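Local atomic coordinates of Sodium/calcium exchanger membrane region domain-containing protein (Archaeoglobus fulgidus, PDB entry 4KPP), a protein that probably exchanges protons for calcium ions across the membrane, as a helical transporter of the sodium/calcium exchanger family. Residues A42-A46 / T219-S223; V81-A86 / Y99-M104; D2-E6 / A195-S199. One frame throughout, in Å; residues are numbered along the deposited sequence.

Along the chain the segments run 2-6, 42-46, 81-86, 99-104, 195-199, 219-223. Contact 2 is thus local, a hairpin of helices 76-91 and 96-127, while contacts 1 and 3 each close more than 170 residues and interleave. Contact 1 pairs helix 32-60 with helix 202-221; contact 3 brings the start of helix 4-14 to helix 193-199, which directly precedes helix 202-221. Centre to centre, contacts 1 and 2 lie about 17 Å apart, 1 and 3 about 24 Å, and 2 and 3 about 37 Å, on opposite sides of the chain's centre. Contact 1 therefore ties the two family repeats together, contact 2 lies within the first repeat, and contact 3 docks the N-terminal end at the surface.

Contact 1: residues A42-A46 / T219-S223; sequences AVVSA and TILMS
Residues 42-46 form one helical turn within helix 32-60, with A46 N bonded to A42 O at 2.9 Å. Facing them, 219-221 end helix 202-221; M222 is the first residue to leave helical phi/psi (-91/7), and S223 (-124/-30) stands at the N-cap position of helix 224-237. The backbones come closest at V43 and I220, whose CA atoms are 5.3 Å apart. A42 points toward the partner in van der Waals contact, without a crossing hydrogen bond: its CB lies 3.9 Å from T219 CG2 and 3.8 Å from S223 OG, and A42 O is 3.8 Å from T219 CG2. This methyl is presented because T219 adopts chi1 m while its OG1 bonds back to F215 O. S223, also m, spends its hydroxyl on the broken helix end: S223 OG donates to T219 O at 2.6 Å, and S223 N to I220 O at 3.0 Å. The 5.3 Å approach of V43 CA and I220 CA, between predicted transmembrane helices drawn one from each family repeat, is consistent with the inverted-repeat fold of sodium/calcium exchangers, in which the first helices of the two repeats lie together. Next comes V43, whose t rotamer sets CG2 3.6 Å from S223 CB; V43 O stays 4.4 Å from I220 CG1. V43 and I220 both touch P77 of helix 76-91. One turn on, A46 CB meets I220 CG1 at 3.8 Å and T219 CG2 at 4.1 Å. I220 is mt, which brings the end of its side chain nearer to 42-46. W20 of helix 18-25 adjoins A42 and S223.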
loop_
_atom_site.group_PDB
_atom_site.type_symbol
_atom_site.label_atom_id
_atom_site.label_comp_id
_atom_site.label_asym_id
_atom_site.label_seq_id
_atom_site.Cartn_x
_atom_site.Cartn_y
_atom_site.Cartn_z
ATOM N N ALA A 42 0.467 -13.025 13.002
ATOM C CA ALA A 42 1.727 -12.385 13.371
ATOM C C ALA A 42 2.074 -11.200 12.469
ATOM O O ALA A 42 2.552 -10.174 12.951
ATOM C CB ALA A 42 2.866 -13.407 13.385
ATOM N N VAL A 43 1.833 -11.336 11.165
ATOM C CA VAL A 43 2.151 -10.261 10.222
ATOM C C VAL A 43 1.314 -9.019 10.496
ATOM O O VAL A 43 1.845 -7.917 10.633
ATOM C CB VAL A 43 1.938 -10.686 8.754
ATOM C CG1 VAL A 43 2.023 -9.477 7.835
ATOM C CG2 VAL A 43 2.958 -11.727 8.346
ATOM N N VAL A 44 0.004 -9.210 10.574
ATOM C CA VAL A 44 -0.923 -8.120 10.852
ATOM C C VAL A 44 -0.588 -7.430 12.179
ATOM O O VAL A 44 -0.582 -6.203 12.265
ATOM C CB VAL A 44 -2.381 -8.634 10.865
ATOM C CG1 VAL A 44 -3.331 -7.579 11.413
ATOM C CG2 VAL A 44 -2.801 -9.068 9.465
ATOM N N SER A 45 -0.295 -8.231 13.200
ATOM C CA SER A 45 0.055 -7.714 14.523
ATOM C C SER A 45 1.319 -6.862 14.478
ATOM O O SER A 45 1.342 -5.737 14.982
ATOM C CB SER A 45 0.242 -8.865 15.508
ATOM O OG SER A 45 -0.872 -9.737 15.456
ATOM N N ALA A 46 2.364 -7.406 13.865
ATOM C CA ALA A 46 3.627 -6.693 13.724
ATOM C C ALA A 46 3.448 -5.391 12.945
ATOM O O ALA A 46 4.203 -4.440 13.133
ATOM C CB ALA A 46 4.667 -7.584 13.056
ATOM N N THR A 219 9.673 -10.253 13.061
ATOM C CA THR A 219 8.487 -11.099 13.006
ATOM C C THR A 219 7.945 -11.238 11.585
ATOM O O THR A 219 7.647 -12.343 11.133
ATOM C CB THR A 219 7.385 -10.559 13.930
ATOM O OG1 THR A 219 7.808 -10.686 15.291
ATOM C CG2 THR A 219 6.092 -11.333 13.735
ATOM N N ILE A 220 7.828 -10.116 10.885
ATOM C CA ILE A 220 7.362 -10.124 9.502
ATOM C C ILE A 220 8.240 -11.002 8.605
ATOM O O ILE A 220 7.733 -11.829 7.846
ATOM C CB ILE A 220 7.275 -8.693 8.934
ATOM C CG1 ILE A 220 6.147 -7.924 9.626
ATOM C CG2 ILE A 220 7.057 -8.718 7.430
ATOM C CD1 ILE A 220 5.969 -6.505 9.129
ATOM N N LEU A 221 9.556 -10.833 8.709
ATOM C CA LEU A 221 10.489 -11.605 7.892
ATOM C C LEU A 221 10.451 -13.101 8.215
ATOM O O LEU A 221 10.751 -13.934 7.360
ATOM C CB LEU A 221 11.915 -11.058 8.028
ATOM C CG LEU A 221 12.106 -9.592 7.618
ATOM C CD1 LEU A 221 13.534 -9.122 7.871
ATOM C CD2 LEU A 221 11.707 -9.370 6.164
ATOM N N MET A 222 10.078 -13.434 9.449
ATOM C CA MET A 222 9.968 -14.830 9.870
ATOM C C MET A 222 8.566 -15.391 9.646
ATOM O O MET A 222 8.271 -16.513 10.052
ATOM C CB MET A 222 10.349 -14.981 11.346
ATOM C CG MET A 222 11.774 -14.565 11.674
ATOM S SD MET A 222 13.013 -15.634 10.912
ATOM C CE MET A 222 12.626 -17.190 11.709
ATOM N N SER A 223 7.709 -14.616 8.989
ATOM C CA SER A 223 6.314 -15.010 8.818
ATOM C C SER A 223 5.826 -15.053 7.364
ATOM O O SER A 223 4.941 -15.842 7.029
ATOM C CB SER A 223 5.406 -14.085 9.635
ATOM O OG SER A 223 5.718 -14.153 11.016
#

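Contact 2: residues V81-A86 / Y99-M104; sequences VDGYFA and YATANM
Two helical segments, 81-86 of helix 76-91 and 99-104 of helix 96-127, run almost antiparallel at 161°, their axes approaching to 8.4 Å. The register is set by F85 and A100, whose CA atoms are 5.0 Å apart. The small A100 allows this closeness: F85 CB lies 3.9 Å from A100 CA, and the A100 methyl settles into a hollow walled by D82, F85 and A86, with A100 CB 4.2 Å from D82 OD1, 4.0 Å from A86 N and 4.3 Å from both F85 CB and A86 CB. The F85 ring (chi1 m, chi2 -37°) is the larger bump. It fills the space between Y99 and N103, one turn apart: Y99 CB sits over one ring face, 4.1 Å from F85 CG, and N103 ND2 lies at the ring edge, 3.7 Å from F85 CE2. The Y99 ring itself leads away and meets F243 edge-to-face. D82, with chi1 t, reaches into the dip bounded by A100, N103 and M104. D82 CB is 3.3 Å from N103 OD1, D82 OD2 is 3.2 Å from M104 CB, and D82 OD1 is 2.8 Å from A100 O, a close approach of two acceptors. N103 (chi1 t) gives its ND2 to V246 O of helix 242-267; no hydrogen bond spans the two segments. E78 brings a second carboxylate, a like charge, close to D82 OD2. This buried helical hairpin, with acidic and amide side chains on its inner face, is consistent with the first alpha-repeat that helps form the central ion pathway in relatives of the sodium/calcium exchanger family.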
loop_
_atom_site.group_PDB
_atom_site.type_symbol
_atom_site.label_atom_id
_atom_site.label_comp_id
_atom_site.label_asym_id
_atom_site.label_seq_id
_atom_site.Cartn_x
_atom_site.Cartn_y
_atom_site.Cartn_z
ATOM N N VAL A 81 5.576 -9.521 1.514
ATOM C CA VAL A 81 4.869 -10.599 0.829
ATOM C C VAL A 81 5.131 -10.568 -0.676
ATOM O O VAL A 81 5.449 -11.595 -1.280
ATOM C CB VAL A 81 3.346 -10.546 1.093
ATOM C CG1 VAL A 81 2.608 -11.530 0.190
ATOM C CG2 VAL A 81 3.047 -10.831 2.559
ATOM N N ASP A 82 5.008 -9.391 -1.281
ATOM C CA ASP A 82 5.259 -9.261 -2.710
ATOM C C ASP A 82 6.738 -9.483 -3.000
ATOM O O ASP A 82 7.103 -10.033 -4.039
ATOM C CB ASP A 82 4.828 -7.886 -3.215
ATOM C CG ASP A 82 4.552 -7.876 -4.705
ATOM O OD1 ASP A 82 4.757 -8.921 -5.362
ATOM O OD2 ASP A 82 4.135 -6.818 -5.222
ATOM N N GLY A 83 7.583 -9.052 -2.068
ATOM C CA GLY A 83 9.013 -9.266 -2.171
ATOM C C GLY A 83 9.366 -10.741 -2.150
ATOM O O GLY A 83 10.278 -11.173 -2.856
ATOM N N TYR A 84 8.647 -11.513 -1.339
ATOM C CA TYR A 84 8.866 -12.953 -1.280
ATOM C C TYR A 84 8.563 -13.605 -2.621
ATOM O O TYR A 84 9.316 -14.451 -3.092
ATOM C CB TYR A 84 8.017 -13.606 -0.181
ATOM C CG TYR A 84 8.019 -15.120 -0.255
ATOM C CD1 TYR A 84 9.087 -15.856 0.241
ATOM C CD2 TYR A 84 6.961 -15.812 -0.832
ATOM C CE1 TYR A 84 9.102 -17.237 0.168
ATOM C CE2 TYR A 84 6.968 -17.193 -0.912
ATOM C CZ TYR A 84 8.039 -17.898 -0.409
ATOM O OH TYR A 84 8.051 -19.270 -0.485
ATOM N N PHE A 85 7.442 -13.214 -3.219
ATOM C CA PHE A 85 7.048 -13.709 -4.534
ATOM C C PHE A 85 8.089 -13.365 -5.596
ATOM O O PHE A 85 8.398 -14.181 -6.460
ATOM C CB PHE A 85 5.700 -13.111 -4.943
ATOM C CG PHE A 85 4.532 -13.673 -4.191
ATOM C CD1 PHE A 85 4.502 -15.007 -3.837
ATOM C CD2 PHE A 85 3.464 -12.864 -3.842
ATOM C CE1 PHE A 85 3.432 -15.530 -3.153
ATOM C CE2 PHE A 85 2.386 -13.381 -3.153
ATOM C CZ PHE A 85 2.370 -14.716 -2.808
ATOM N N ALA A 86 8.618 -12.149 -5.538
ATOM C CA ALA A 86 9.644 -11.732 -6.486
ATOM C C ALA A 86 10.953 -12.494 -6.263
ATOM O O ALA A 86 11.653 -12.824 -7.219
ATOM C CB ALA A 86 9.867 -10.224 -6.414
ATOM N N TYR A 99 2.935 -14.391 -10.035
ATOM C CA TYR A 99 2.447 -14.030 -8.704
ATOM C C TYR A 99 2.961 -12.667 -8.241
ATOM O O TYR A 99 2.240 -11.918 -7.582
ATOM C CB TYR A 99 2.811 -15.103 -7.672
ATOM C CG TYR A 99 2.117 -16.438 -7.871
ATOM C CD1 TYR A 99 1.018 -16.563 -8.718
ATOM C CD2 TYR A 99 2.558 -17.573 -7.203
ATOM C CE1 TYR A 99 0.386 -17.789 -8.896
ATOM C CE2 TYR A 99 1.933 -18.799 -7.373
ATOM C CZ TYR A 99 0.850 -18.902 -8.219
ATOM O OH TYR A 99 0.234 -20.124 -8.383
ATOM N N ALA A 100 4.203 -12.348 -8.595
ATOM C CA ALA A 100 4.817 -11.092 -8.180
ATOM C C ALA A 100 4.039 -9.901 -8.716
ATOM O O ALA A 100 3.800 -8.927 -7.998
ATOM C CB ALA A 100 6.271 -11.028 -8.638
ATOM N N THR A 101 3.633 -9.984 -9.977
ATOM C CA THR A 101 2.904 -8.889 -10.604
ATOM C C THR A 101 1.428 -8.901 -10.214
ATOM O O THR A 101 0.827 -7.849 -9.999
ATOM C CB THR A 101 3.047 -8.912 -12.132
ATOM O OG1 THR A 101 4.437 -8.968 -12.475
ATOM C CG2 THR A 101 2.429 -7.660 -12.735
ATOM N N ALA A 102 0.856 -10.097 -10.111
ATOM C CA ALA A 102 -0.536 -10.250 -9.694
ATOM C C ALA A 102 -0.764 -9.708 -8.284
ATOM O O ALA A 102 -1.776 -9.066 -8.019
ATOM C CB ALA A 102 -0.966 -11.710 -9.781
ATOM N N ASN A 103 0.178 -9.971 -7.383
ATOM C CA ASN A 103 0.076 -9.490 -6.007
ATOM C C ASN A 103 0.197 -7.970 -5.930
ATOM O O ASN A 103 -0.498 -7.314 -5.154
ATOM C CB ASN A 103 1.135 -10.156 -5.125
ATOM C CG ASN A 103 1.026 -9.744 -3.669
ATOM O OD1 ASN A 103 1.706 -8.822 -3.220
ATOM N ND2 ASN A 103 0.165 -10.431 -2.924
ATOM N N MET A 104 1.084 -7.421 -6.752
ATOM C CA MET A 104 1.312 -5.984 -6.801
ATOM C C MET A 104 0.089 -5.244 -7.339
ATOM O O MET A 104 -0.322 -4.217 -6.794
ATOM C CB MET A 104 2.523 -5.692 -7.684
ATOM C CG MET A 104 3.024 -4.265 -7.615
ATOM S SD MET A 104 3.075 -3.510 -9.248
ATOM C CE MET A 104 1.372 -3.069 -9.455
#

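Contact 3: residues D2-E6 / A195-S199; sequences DFTKE and AYLCS
At the start of the modelled chain, F3 holds the N-cap position of helix 4-14 with left-handed phi/psi (56/36), and 195-199 are helical, from helix 193-199. F3 and Y196 set the register, CA to CA 6.1 Å. Ring contacts dominate. F3 (chi1 m) lays a face over the backbone of Y196, a CH-pi contact with Y196 CA 3.9 Å from the F3 ring centroid and 15° off the normal. The two rings meet obliquely, centroids 5.8 Å apart and planes at 46°. Topologically, the chain's N-terminal end is joined to the short helix 193-199, which precedes helix 202-221 and whose L197 and C198 touch T56 of helix 32-60. The apolar contact is F3 CB to Y196 CD1 at 3.5 Å; van der Waals contacts through carbon atoms add F3 CE2 to S199 CB at 3.5 Å and E6 CG to Y196 CB at 4.0 Å. Polar bonding stays within 195-199: S199 OG (chi1 p) donates to Y196 O at a very short 2.5 Å.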
loop_
_atom_site.group_PDB
_atom_site.type_symbol
_atom_site.label_atom_id
_atom_site.label_comp_id
_atom_site.label_asym_id
_atom_site.label_seq_id
_atom_site.Cartn_x
_atom_site.Cartn_y
_atom_site.Cartn_z
ATOM N N ASP A 2 -0.357 7.619 33.928
ATOM C CA ASP A 2 -0.907 6.275 34.074
ATOM C C ASP A 2 -0.599 5.391 32.866
ATOM O O ASP A 2 0.298 4.547 32.915
ATOM C CB ASP A 2 -2.419 6.338 34.320
ATOM C CG ASP A 2 -3.094 7.445 33.531
ATOM O OD1 ASP A 2 -2.475 8.518 33.362
ATOM O OD2 ASP A 2 -4.243 7.243 33.083
ATOM N N PHE A 3 -1.358 5.590 31.791
ATOM C CA PHE A 3 -1.188 4.846 30.543
ATOM C C PHE A 3 -1.278 3.330 30.714
ATOM O O PHE A 3 -0.570 2.587 30.038
ATOM C CB PHE A 3 0.133 5.214 29.857
ATOM C CG PHE A 3 0.204 6.642 29.396
ATOM C CD1 PHE A 3 -0.573 7.079 28.335
ATOM C CD2 PHE A 3 1.055 7.546 30.013
ATOM C CE1 PHE A 3 -0.509 8.397 27.901
ATOM C CE2 PHE A 3 1.124 8.860 29.586
ATOM C CZ PHE A 3 0.342 9.287 28.528
ATOM N N THR A 4 -2.152 2.870 31.603
ATOM C CA THR A 4 -2.280 1.434 31.849
ATOM C C THR A 4 -3.055 0.747 30.724
ATOM O O THR A 4 -2.769 -0.399 30.361
ATOM C CB THR A 4 -2.973 1.135 33.198
ATOM O OG1 THR A 4 -4.395 1.252 33.050
ATOM C CG2 THR A 4 -2.484 2.087 34.283
ATOM N N LYS A 5 -4.032 1.467 30.180
ATOM C CA LYS A 5 -4.905 0.965 29.120
ATOM C C LYS A 5 -4.125 0.752 27.824
ATOM O O LYS A 5 -4.257 -0.280 27.162
ATOM C CB LYS A 5 -6.052 1.957 28.889
ATOM C CG LYS A 5 -7.075 1.554 27.854
ATOM C CD LYS A 5 -8.059 2.673 27.619
ATOM C CE LYS A 5 -8.718 3.104 28.896
ATOM N NZ LYS A 5 -9.554 4.325 28.723
ATOM N N GLU A 6 -3.317 1.743 27.468
ATOM C CA GLU A 6 -2.502 1.682 26.260
ATOM C C GLU A 6 -1.284 0.769 26.434
ATOM O O GLU A 6 -0.744 0.249 25.456
ATOM C CB GLU A 6 -2.084 3.088 25.814
ATOM C CG GLU A 6 -1.982 4.117 26.941
ATOM C CD GLU A 6 -3.328 4.718 27.339
ATOM O OE1 GLU A 6 -4.027 5.271 26.464
ATOM O OE2 GLU A 6 -3.685 4.634 28.533
ATOM N N ALA A 195 1.158 7.972 22.157
ATOM C CA ALA A 195 1.100 8.990 23.203
ATOM C C ALA A 195 1.808 8.514 24.471
ATOM O O ALA A 195 2.484 9.290 25.144
ATOM C CB ALA A 195 -0.341 9.375 23.500
ATOM N N TYR A 196 1.647 7.236 24.792
ATOM C CA TYR A 196 2.348 6.636 25.922
ATOM C C TYR A 196 3.848 6.550 25.659
ATOM O O TYR A 196 4.657 6.774 26.559
ATOM C CB TYR A 196 1.780 5.248 26.231
ATOM C CG TYR A 196 2.733 4.323 26.963
ATOM C CD1 TYR A 196 3.173 4.611 28.252
ATOM C CD2 TYR A 196 3.175 3.147 26.371
ATOM C CE1 TYR A 196 4.035 3.760 28.921
ATOM C CE2 TYR A 196 4.035 2.290 27.032
ATOM C CZ TYR A 196 4.461 2.600 28.304
ATOM O OH TYR A 196 5.316 1.745 28.957
ATOM N N LEU A 197 4.217 6.225 24.425
ATOM C CA LEU A 197 5.625 6.159 24.059
ATOM C C LEU A 197 6.269 7.546 24.092
ATOM O O LEU A 197 7.421 7.695 24.493
ATOM C CB LEU A 197 5.802 5.500 22.689
ATOM C CG LEU A 197 5.394 4.025 22.625
ATOM C CD1 LEU A 197 5.505 3.481 21.207
ATOM C CD2 LEU A 197 6.226 3.190 23.595
ATOM N N CYS A 198 5.513 8.563 23.688
ATOM C CA CYS A 198 6.001 9.940 23.735
ATOM C C CYS A 198 6.126 10.476 25.161
ATOM O O CYS A 198 6.812 11.470 25.395
ATOM C CB CYS A 198 5.105 10.865 22.904
ATOM S SG CYS A 198 5.331 10.717 21.118
ATOM N N SER A 199 5.464 9.820 26.109
ATOM C CA SER A 199 5.490 10.263 27.500
ATOM C C SER A 199 6.797 9.875 28.188
ATOM O O SER A 199 7.187 10.477 29.186
ATOM C CB SER A 199 4.304 9.687 28.275
ATOM O OG SER A 199 4.461 8.296 28.492
#